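Local coordinates for hypothetical protein (Nostoc punctiforme, PDB 2INB), which is of unknown molecular function but belongs to the XisH family and probably takes part in site-specific recombination of nitrogen-fixation genes, at residues A15-W21 with Q132-W138; L77-I81 with N121-M125. All blocks are in the same frame, centred on the assembly; numbering follows the deposited sequence.

Overall arrangement
The two contacts hold different elements and lie about 20 Å apart between centres, on opposite sides of the chain's centre. In contact 1 the C-terminal end of helix 7-18 meets the outermost strand 134-139 of the sheet. It is nearer the surface, with three of ten touching residues buried, and combines an apolar patch with a polar margin of lysine hydrogen bonding and water bridging. Contact 2 joins helix 69-88 to the turn that leads into strand 125-129. It is deeper, with four of seven buried, and no hydrogen bond crosses it. It also borders the second subunit. The contacts touch where W138 CE3 packs 4.1 Å from M125 O. The family belongs to the PD-(D/E)XK nuclease clan.

Contact 1 of 2, residues A15-W21 with Q132-W138; sequences ALEKDGW and QEVIFQW
I135 of strand 134-139 packs against A15, L16 and D19 at the end of helix 7-18. The I135 CB lies 3.7 Å from D19 OD2. From there CG1 sits beside the backbone N and anti to the carbonyl carbon (chi1 -62°), and it rests 3.9 Å from A15 CB. The other branch, CG2, packs over the rim of one face of the W138 ring. At the tip, CD1 meets two groups: the methyl L16 CD2 at 3.9 Å and the carboxylate oxygen D19 OD2. A15 is small enough to bring the backbones close, with A15 CB 3.6 Å from V134 C.

L16 CD2 also lies over the rim of one face of W21. W138 CH2 approaches that same face. The two indole six-membered rings meet obliquely, with planes at 50° and centroids 5.8 Å apart.

The outer margin is polar. The extended K18 side chain runs past V134 CG1 and donates a hydrogen bond from NZ to E133 O at 3.0 Å. NZ comes from above the carbonyl plane, 53° out of it. Further in, a water links the segments: it donates to A15 O and D19 OD1 and accepts from I135 N at 2.9 Å. The backbone N-H of I135 is thus satisfied by water. The helix ends in a Schellman motif with G20 at C-prime. The chain turns there, and W21, just after it, lies beside W138.

Strand 134-139 is outermost in the sheet of this chain and pairs with strand 125-129, where I135 and W138 both touch L126. L16, W21 and W138 all reach I56 of strand 54-60, and L16 also touches I23 of strand 22-25. Helix 7-18 is therefore packed across the sheet, with its last turn against this edge strand.

Contact 2 of 2, residues L77-I81 with N121-M125; sequences LGQFI and NQVKM
The F80 ring carries V123 CG1 over the centre of one face. This CH-pi contact is 3.9 Å from CG1 to the ring centroid and only 3° off the ring normal. K124 N and Q122 O approach the ring obliquely, with K124 N 3.7 Å from F80 CZ. L96 and L98 of strand 94-101 and E59 of strand 54-60 also touch the F80 side chain. The amide of N121 is the second flat group. Its OD1 meets the methyl I81 CD1 at 3.8 Å, while its ND2 is hydrogen-bonded to M117 O.

V123 uses both methyls. CG1 stands anti to the backbone N (chi1 179°) and covers the ring. CG2 reaches L77 CD1 at 3.7 Å and F80 CD2 at 4.0 Å. Were F80 replaced by an alanine, V123 CG1 would probably lose the aromatic face it rests on, leaving a gap beneath it.

Q122 is the C-prime residue of the Schellman motif that ends helix 112-120, and the chain then passes into strand 125-129. I81 and N121 also pack on I81 of the second subunit. No hydrogen bond joins the two segments. N121 O is held by R84 NH1, and K124 NZ forms a salt bridge with N140 OXT. Shape and apolar packing therefore bring these segments together, and these polar groups of N121 and K124 find their partners outside them.

Contact 1 of 2, residues A15-W21 with Q132-W138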
ATOM      1  N   ALA A  15      -1.252 -25.429  -4.401  1.00 14.23           N
ATOM      2  CA  ALA A  15      -0.384 -25.580  -3.222  1.00 13.03           C
ATOM      3  C   ALA A  15      -1.220 -25.716  -1.949  1.00 15.18           C
ATOM      4  O   ALA A  15      -0.922 -26.562  -1.124  1.00 14.57           O
ATOM      5  CB  ALA A  15       0.613 -24.420  -3.108  1.00 13.40           C
ATOM      6  N   LEU A  16      -2.253 -24.869  -1.798  1.00 14.08           N
ATOM      7  CA  LEU A  16      -3.160 -24.964  -0.660  1.00 13.92           C
ATOM      8  C   LEU A  16      -3.870 -26.332  -0.602  1.00 13.24           C
ATOM      9  O   LEU A  16      -3.955 -26.982   0.434  1.00 14.77           O
ATOM     10  CB  LEU A  16      -4.172 -23.824  -0.723  1.00 15.23           C
ATOM     11  CG  LEU A  16      -3.667 -22.455  -0.270  1.00 15.13           C
ATOM     12  CD1 LEU A  16      -4.687 -21.403  -0.757  1.00 15.31           C
ATOM     13  CD2 LEU A  16      -3.518 -22.397   1.307  1.00 14.93           C
ATOM     14  N   GLU A  17      -4.362 -26.781  -1.754  1.00 12.67           N
ATOM     15  CA  GLU A  17      -5.084 -28.040  -1.838  1.00 14.20           C
ATOM     16  C   GLU A  17      -4.194 -29.214  -1.445  1.00 13.68           C
ATOM     17  O   GLU A  17      -4.628 -30.135  -0.739  1.00 16.25           O
ATOM     18  CB  GLU A  17      -5.708 -28.193  -3.216  1.00 15.60           C
ATOM     19  CG  GLU A  17      -6.871 -27.259  -3.367  1.00 17.67           C
ATOM     20  CD  GLU A  17      -7.364 -27.105  -4.783  1.00 24.78           C
ATOM     21  OE1 GLU A  17      -6.692 -27.516  -5.725  1.00 22.99           O
ATOM     22  OE2 GLU A  17      -8.474 -26.557  -4.931  1.00 25.51           O
ATOM     23  N   LYS A  18      -2.952 -29.169  -1.865  1.00 14.06           N
ATOM     24  CA  LYS A  18      -2.016 -30.244  -1.509  1.00 14.09           C
ATOM     25  C   LYS A  18      -1.818 -30.355  -0.004  1.00 16.27           C
ATOM     26  O   LYS A  18      -1.515 -31.439   0.496  1.00 16.63           O
ATOM     27  CB  LYS A  18      -0.650 -30.059  -2.157  1.00 15.06           C
ATOM     28  CG  LYS A  18      -0.648 -30.292  -3.638  1.00 14.99           C
ATOM     29  CD  LYS A  18       0.708 -29.988  -4.244  1.00 16.40           C
ATOM     30  CE  LYS A  18       0.769 -30.313  -5.708  1.00 17.81           C
ATOM     31  NZ  LYS A  18       2.114 -29.913  -6.270  1.00 16.23           N
ATOM     32  N   ASP A  19      -1.942 -29.238   0.716  1.00 13.63           N
ATOM     33  CA  ASP A  19      -1.766 -29.180   2.178  1.00 12.85           C
ATOM     34  C   ASP A  19      -3.143 -29.392   2.882  1.00 14.37           C
ATOM     35  O   ASP A  19      -3.269 -29.134   4.072  1.00 14.55           O
ATOM     36  CB  ASP A  19      -1.121 -27.850   2.614  1.00 14.82           C
ATOM     37  CG  ASP A  19       0.438 -27.877   2.595  1.00 14.35           C
ATOM     38  OD1 ASP A  19       1.019 -28.744   1.904  1.00 15.49           O
ATOM     39  OD2 ASP A  19       0.994 -27.007   3.289  1.00 17.49           O
ATOM     40  N   GLY A  20      -4.147 -29.785   2.126  1.00 13.57           N
ATOM     41  CA  GLY A  20      -5.438 -30.131   2.678  1.00 16.17           C
ATOM     42  C   GLY A  20      -6.370 -29.003   2.981  1.00 14.74           C
ATOM     43  O   GLY A  20      -7.373 -29.194   3.693  1.00 15.33           O
ATOM     44  N   TRP A  21      -6.096 -27.845   2.379  1.00 13.33           N
ATOM     45  CA  TRP A  21      -7.042 -26.695   2.478  1.00 15.42           C
ATOM     46  C   TRP A  21      -8.170 -26.836   1.471  1.00 16.22           C
ATOM     47  O   TRP A  21      -7.969 -27.266   0.323  1.00 16.88           O
ATOM     48  CB  TRP A  21      -6.298 -25.354   2.287  1.00 13.51           C
ATOM     49  CG  TRP A  21      -5.252 -25.087   3.333  1.00 14.07           C
ATOM     50  CD1 TRP A  21      -3.941 -25.572   3.387  1.00 14.83           C
ATOM     51  CD2 TRP A  21      -5.442 -24.337   4.559  1.00 15.64           C
ATOM     52  NE1 TRP A  21      -3.337 -25.135   4.554  1.00 14.81           N
ATOM     53  CE2 TRP A  21      -4.228 -24.400   5.284  1.00 14.03           C
ATOM     54  CE3 TRP A  21      -6.522 -23.615   5.121  1.00 15.90           C
ATOM     55  CZ2 TRP A  21      -4.073 -23.759   6.514  1.00 15.65           C
ATOM     56  CZ3 TRP A  21      -6.376 -23.021   6.332  1.00 16.67           C
ATOM     57  CH2 TRP A  21      -5.161 -23.100   7.030  1.00 16.47           C
ATOM     58  N   GLN A 132       7.062 -26.557  -8.392  1.00 13.56           N
ATOM     59  CA  GLN A 132       6.398 -27.746  -7.870  1.00 12.81           C
ATOM     60  C   GLN A 132       4.998 -27.478  -7.327  1.00 13.82           C
ATOM     61  O   GLN A 132       4.260 -28.417  -7.004  1.00 14.43           O
ATOM     62  CB  GLN A 132       7.254 -28.431  -6.773  1.00 15.26           C
ATOM     63  CG  GLN A 132       8.430 -29.162  -7.343  1.00 16.40           C
ATOM     64  CD  GLN A 132       8.017 -30.245  -8.340  1.00 16.74           C
ATOM     65  OE1 GLN A 132       7.126 -31.087  -8.037  1.00 20.23           O
ATOM     66  NE2 GLN A 132       8.668 -30.266  -9.515  1.00 19.83           N
ATOM     67  N   GLU A 133       4.630 -26.225  -7.213  1.00 12.41           N
ATOM     68  CA  GLU A 133       3.301 -25.819  -6.777  1.00 12.12           C
ATOM     69  C   GLU A 133       3.009 -26.380  -5.369  1.00 12.80           C
ATOM     70  O   GLU A 133       2.077 -27.145  -5.171  1.00 13.10           O
ATOM     71  CB  GLU A 133       2.202 -26.238  -7.757  1.00 14.40           C
ATOM     72  CG  GLU A 133       2.473 -25.874  -9.210  1.00 17.21           C
ATOM     73  CD  GLU A 133       1.288 -26.212 -10.117  1.00 23.83           C
ATOM     74  OE1 GLU A 133       0.869 -27.391 -10.159  1.00 27.07           O
ATOM     75  OE2 GLU A 133       0.743 -25.295 -10.727  1.00 38.66           O
ATOM     76  N   VAL A 134       3.847 -25.992  -4.418  1.00 13.60           N
ATOM     77  CA  VAL A 134       3.742 -26.425  -3.035  1.00 12.46           C
ATOM     78  C   VAL A 134       3.987 -25.255  -2.092  1.00 13.87           C
ATOM     79  O   VAL A 134       4.625 -24.243  -2.447  1.00 13.42           O
ATOM     80  CB  VAL A 134       4.767 -27.537  -2.696  1.00 13.05           C
ATOM     81  CG1 VAL A 134       4.492 -28.785  -3.544  1.00 13.40           C
ATOM     82  CG2 VAL A 134       6.205 -27.025  -2.855  1.00 13.74           C
ATOM     83  N   ILE A 135       3.420 -25.367  -0.888  1.00 13.11           N
ATOM     84  CA  ILE A 135       3.710 -24.416   0.180  1.00 13.54           C
ATOM     85  C   ILE A 135       5.067 -24.775   0.834  1.00 12.04           C
ATOM     86  O   ILE A 135       5.259 -25.888   1.323  1.00 14.64           O
ATOM     87  CB  ILE A 135       2.619 -24.404   1.267  1.00 14.44           C
ATOM     88  CG1 ILE A 135       1.289 -23.978   0.662  1.00 13.51           C
ATOM     89  CG2 ILE A 135       3.022 -23.523   2.468  1.00 15.87           C
ATOM     90  CD1 ILE A 135       0.101 -23.891   1.666  1.00 16.71           C
ATOM     91  N   PHE A 136       5.986 -23.785   0.861  1.00 14.62           N
ATOM     92  CA  PHE A 136       7.323 -23.937   1.429  1.00 15.81           C
ATOM     93  C   PHE A 136       7.376 -23.442   2.870  1.00 14.46           C
ATOM     94  O   PHE A 136       8.039 -24.070   3.703  1.00 15.15           O
ATOM     95  CB  PHE A 136       8.310 -23.122   0.603  1.00 15.08           C
ATOM     96  CG  PHE A 136       9.680 -22.999   1.230  1.00 14.23           C
ATOM     97  CD1 PHE A 136      10.456 -24.103   1.404  1.00 15.32           C
ATOM     98  CD2 PHE A 136      10.161 -21.755   1.684  1.00 15.72           C
ATOM     99  CE1 PHE A 136      11.741 -24.004   1.945  1.00 17.36           C
ATOM    100  CE2 PHE A 136      11.407 -21.679   2.273  1.00 18.91           C
ATOM    101  CZ  PHE A 136      12.193 -22.792   2.386  1.00 18.77           C
ATOM    102  N   GLN A 137       6.689 -22.339   3.191  1.00 14.87           N
ATOM    103  CA  GLN A 137       6.761 -21.801   4.551  1.00 15.28           C
ATOM    104  C   GLN A 137       5.579 -20.858   4.808  1.00 15.32           C
ATOM    105  O   GLN A 137       5.101 -20.174   3.922  1.00 16.08           O
ATOM    106  CB  GLN A 137       8.068 -21.019   4.709  1.00 15.01           C
ATOM    107  CG  GLN A 137       8.401 -20.715   6.149  1.00 20.95           C
ATOM    108  CD  GLN A 137       9.778 -20.122   6.277  1.00 27.54           C
ATOM    109  OE1 GLN A 137      10.581 -20.189   5.349  1.00 35.36           O
ATOM    110  NE2 GLN A 137      10.052 -19.510   7.414  1.00 30.05           N
ATOM    111  N   TRP A 138       5.073 -20.910   6.038  1.00 17.97           N
ATOM    112  CA  TRP A 138       4.186 -19.883   6.566  1.00 16.58           C
ATOM    113  C   TRP A 138       4.984 -18.986   7.494  1.00 17.32           C
ATOM    114  O   TRP A 138       5.732 -19.473   8.348  1.00 17.87           O
ATOM    115  CB  TRP A 138       3.090 -20.546   7.351  1.00 15.82           C
ATOM    116  CG  TRP A 138       2.148 -21.424   6.587  1.00 15.82           C
ATOM    117  CD1 TRP A 138       2.222 -22.777   6.439  1.00 16.99           C
ATOM    118  CD2 TRP A 138       0.990 -21.015   5.887  1.00 13.49           C
ATOM    119  NE1 TRP A 138       1.148 -23.252   5.711  1.00 16.28           N
ATOM    120  CE2 TRP A 138       0.377 -22.172   5.362  1.00 15.31           C
ATOM    121  CE3 TRP A 138       0.342 -19.788   5.733  1.00 16.83           C
ATOM    122  CZ2 TRP A 138      -0.836 -22.126   4.701  1.00 16.74           C
ATOM    123  CZ3 TRP A 138      -0.827 -19.735   4.998  1.00 17.03           C
ATOM    124  CH2 TRP A 138      -1.416 -20.898   4.511  1.00 17.84           C
TER
HETATM  125  O   HOH W   1       1.613 -27.566  -0.586  1.00 12.29           O
HETATM  126  O   HOH W   2       1.459 -29.744  -9.123  1.00 25.59           O

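Contact 2 of 2, residues L77-I81 with N121-M125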
ATOM      1  N   LEU A  77       1.520  -4.241  -0.348  1.00 14.10           N
ATOM      2  CA  LEU A  77       1.466  -3.845   1.068  1.00 14.75           C
ATOM      3  C   LEU A  77       0.195  -3.051   1.357  1.00 14.60           C
ATOM      4  O   LEU A  77      -0.486  -3.271   2.355  1.00 15.10           O
ATOM      5  CB  LEU A  77       2.708  -3.030   1.416  1.00 14.90           C
ATOM      6  CG  LEU A  77       2.755  -2.514   2.848  1.00 14.01           C
ATOM      7  CD1 LEU A  77       2.780  -3.742   3.851  1.00 17.04           C
ATOM      8  CD2 LEU A  77       4.034  -1.630   3.073  1.00 14.84           C
ATOM      9  N   GLY A  78      -0.119  -2.088   0.506  1.00 13.35           N
ATOM     10  CA  GLY A  78      -1.353  -1.280   0.718  1.00 13.10           C
ATOM     11  C   GLY A  78      -2.590  -2.166   0.679  1.00 13.18           C
ATOM     12  O   GLY A  78      -3.516  -2.040   1.515  1.00 14.20           O
ATOM     13  N   GLN A  79      -2.659  -3.043  -0.329  1.00 13.34           N
ATOM     14  CA  GLN A  79      -3.740  -4.006  -0.402  1.00 14.77           C
ATOM     15  C   GLN A  79      -3.799  -4.853   0.849  1.00 13.95           C
ATOM     16  O   GLN A  79      -4.882  -5.125   1.418  1.00 14.64           O
ATOM     17  CB  GLN A  79      -3.563  -4.900  -1.646  1.00 14.90           C
ATOM     18  CG  GLN A  79      -3.942  -4.205  -2.929  1.00 15.09           C
ATOM     19  CD  GLN A  79      -3.660  -4.991  -4.170  1.00 20.33           C
ATOM     20  OE1 GLN A  79      -2.851  -5.910  -4.154  1.00 23.31           O
ATOM     21  NE2 GLN A  79      -4.209  -4.519  -5.290  1.00 24.87           N
ATOM     22  N   PHE A  80      -2.641  -5.317   1.297  1.00 13.15           N
ATOM     23  CA  PHE A  80      -2.614  -6.175   2.484  1.00 15.14           C
ATOM     24  C   PHE A  80      -3.246  -5.450   3.692  1.00 15.51           C
ATOM     25  O   PHE A  80      -4.130  -5.966   4.418  1.00 14.62           O
ATOM     26  CB  PHE A  80      -1.191  -6.643   2.826  1.00 15.67           C
ATOM     27  CG  PHE A  80      -1.166  -7.560   4.005  1.00 13.44           C
ATOM     28  CD1 PHE A  80      -1.321  -8.950   3.856  1.00 14.86           C
ATOM     29  CD2 PHE A  80      -0.988  -7.079   5.300  1.00 15.53           C
ATOM     30  CE1 PHE A  80      -1.325  -9.783   4.946  1.00 14.98           C
ATOM     31  CE2 PHE A  80      -1.005  -7.950   6.402  1.00 16.37           C
ATOM     32  CZ  PHE A  80      -1.174  -9.297   6.223  1.00 15.18           C
ATOM     33  N   ILE A  81      -2.820  -4.203   3.886  1.00 13.83           N
ATOM     34  CA  ILE A  81      -3.283  -3.425   5.047  1.00 14.94           C
ATOM     35  C   ILE A  81      -4.797  -3.201   4.955  1.00 13.44           C
ATOM     36  O   ILE A  81      -5.568  -3.324   5.947  1.00 14.31           O
ATOM     37  CB  ILE A  81      -2.453  -2.118   5.167  1.00 15.84           C
ATOM     38  CG1 ILE A  81      -1.039  -2.482   5.649  1.00 17.69           C
ATOM     39  CG2 ILE A  81      -3.112  -1.085   6.143  1.00 14.91           C
ATOM     40  CD1 ILE A  81      -0.047  -1.381   5.505  1.00 24.47           C
ATOM     41  N   ASN A 121       4.734  -3.850   9.824  1.00 14.06           N
ATOM     42  CA  ASN A 121       3.302  -3.944   9.532  1.00 14.84           C
ATOM     43  C   ASN A 121       2.690  -5.326   9.825  1.00 15.07           C
ATOM     44  O   ASN A 121       1.546  -5.583   9.405  1.00 15.45           O
ATOM     45  CB  ASN A 121       3.105  -3.503   8.085  1.00 14.39           C
ATOM     46  CG  ASN A 121       3.392  -2.039   7.938  1.00 13.77           C
ATOM     47  OD1 ASN A 121       2.543  -1.189   8.298  1.00 15.30           O
ATOM     48  ND2 ASN A 121       4.592  -1.716   7.490  1.00 13.83           N
ATOM     49  N   GLN A 122       3.418  -6.199  10.517  1.00 13.72           N
ATOM     50  CA  GLN A 122       2.923  -7.483  10.904  1.00 15.76           C
ATOM     51  C   GLN A 122       2.343  -8.263   9.733  1.00 16.30           C
ATOM     52  O   GLN A 122       1.304  -8.932   9.828  1.00 17.54           O
ATOM     53  CB  GLN A 122       1.913  -7.333  12.059  1.00 19.90           C
ATOM     54  CG  GLN A 122       2.548  -7.000  13.390  1.00 28.27           C
ATOM     55  CD  GLN A 122       3.092  -5.581  13.550  1.00 48.45           C
ATOM     56  OE1 GLN A 122       2.445  -4.608  13.136  1.00 55.26           O
ATOM     57  NE2 GLN A 122       4.292  -5.452  14.198  1.00 38.01           N
ATOM     58  N   VAL A 123       3.022  -8.228   8.602  1.00 13.67           N
ATOM     59  CA  VAL A 123       2.520  -8.907   7.400  1.00 13.06           C
ATOM     60  C   VAL A 123       2.845 -10.404   7.538  1.00 16.32           C
ATOM     61  O   VAL A 123       3.997 -10.804   7.740  1.00 19.51           O
ATOM     62  CB  VAL A 123       3.154  -8.312   6.127  1.00 14.67           C
ATOM     63  CG1 VAL A 123       2.648  -9.049   4.857  1.00 14.23           C
ATOM     64  CG2 VAL A 123       2.906  -6.799   6.009  1.00 15.19           C
ATOM     65  N   LYS A 124       1.802 -11.191   7.431  1.00 13.11           N
ATOM     66  CA  LYS A 124       1.894 -12.640   7.427  1.00 13.10           C
ATOM     67  C   LYS A 124       2.046 -13.091   5.980  1.00 13.72           C
ATOM     68  O   LYS A 124       1.390 -12.514   5.091  1.00 15.54           O
ATOM     69  CB  LYS A 124       0.638 -13.220   8.067  1.00 15.71           C
ATOM     70  CG  LYS A 124       0.400 -12.797   9.499  1.00 15.58           C
ATOM     71  CD  LYS A 124      -0.832 -13.491  10.065  1.00 16.63           C
ATOM     72  CE  LYS A 124      -1.240 -12.932  11.385  1.00 17.71           C
ATOM     73  NZ  LYS A 124      -0.222 -13.138  12.432  1.00 21.04           N
HETATM   74  N   MSE A 125       2.865 -14.111   5.737  0.50 13.97           N
HETATM   75  CA  MSE A 125       3.117 -14.513   4.351  0.50 13.30           C
HETATM   76  C   MSE A 125       2.968 -16.025   4.128  0.50 13.96           C
HETATM   77  O   MSE A 125       3.131 -16.836   5.047  0.50 13.54           O
HETATM   78  CB  MSE A 125       4.492 -14.031   3.885  0.50 15.55           C
HETATM   79  CG  MSE A 125       4.596 -12.517   3.847  0.50 11.00           C
HETATM   80 SE   MSE A 125       6.399 -11.933   3.304  0.37 22.46          SE
HETATM   81  CE  MSE A 125       7.251 -12.592   4.940  0.50 17.06           C
TER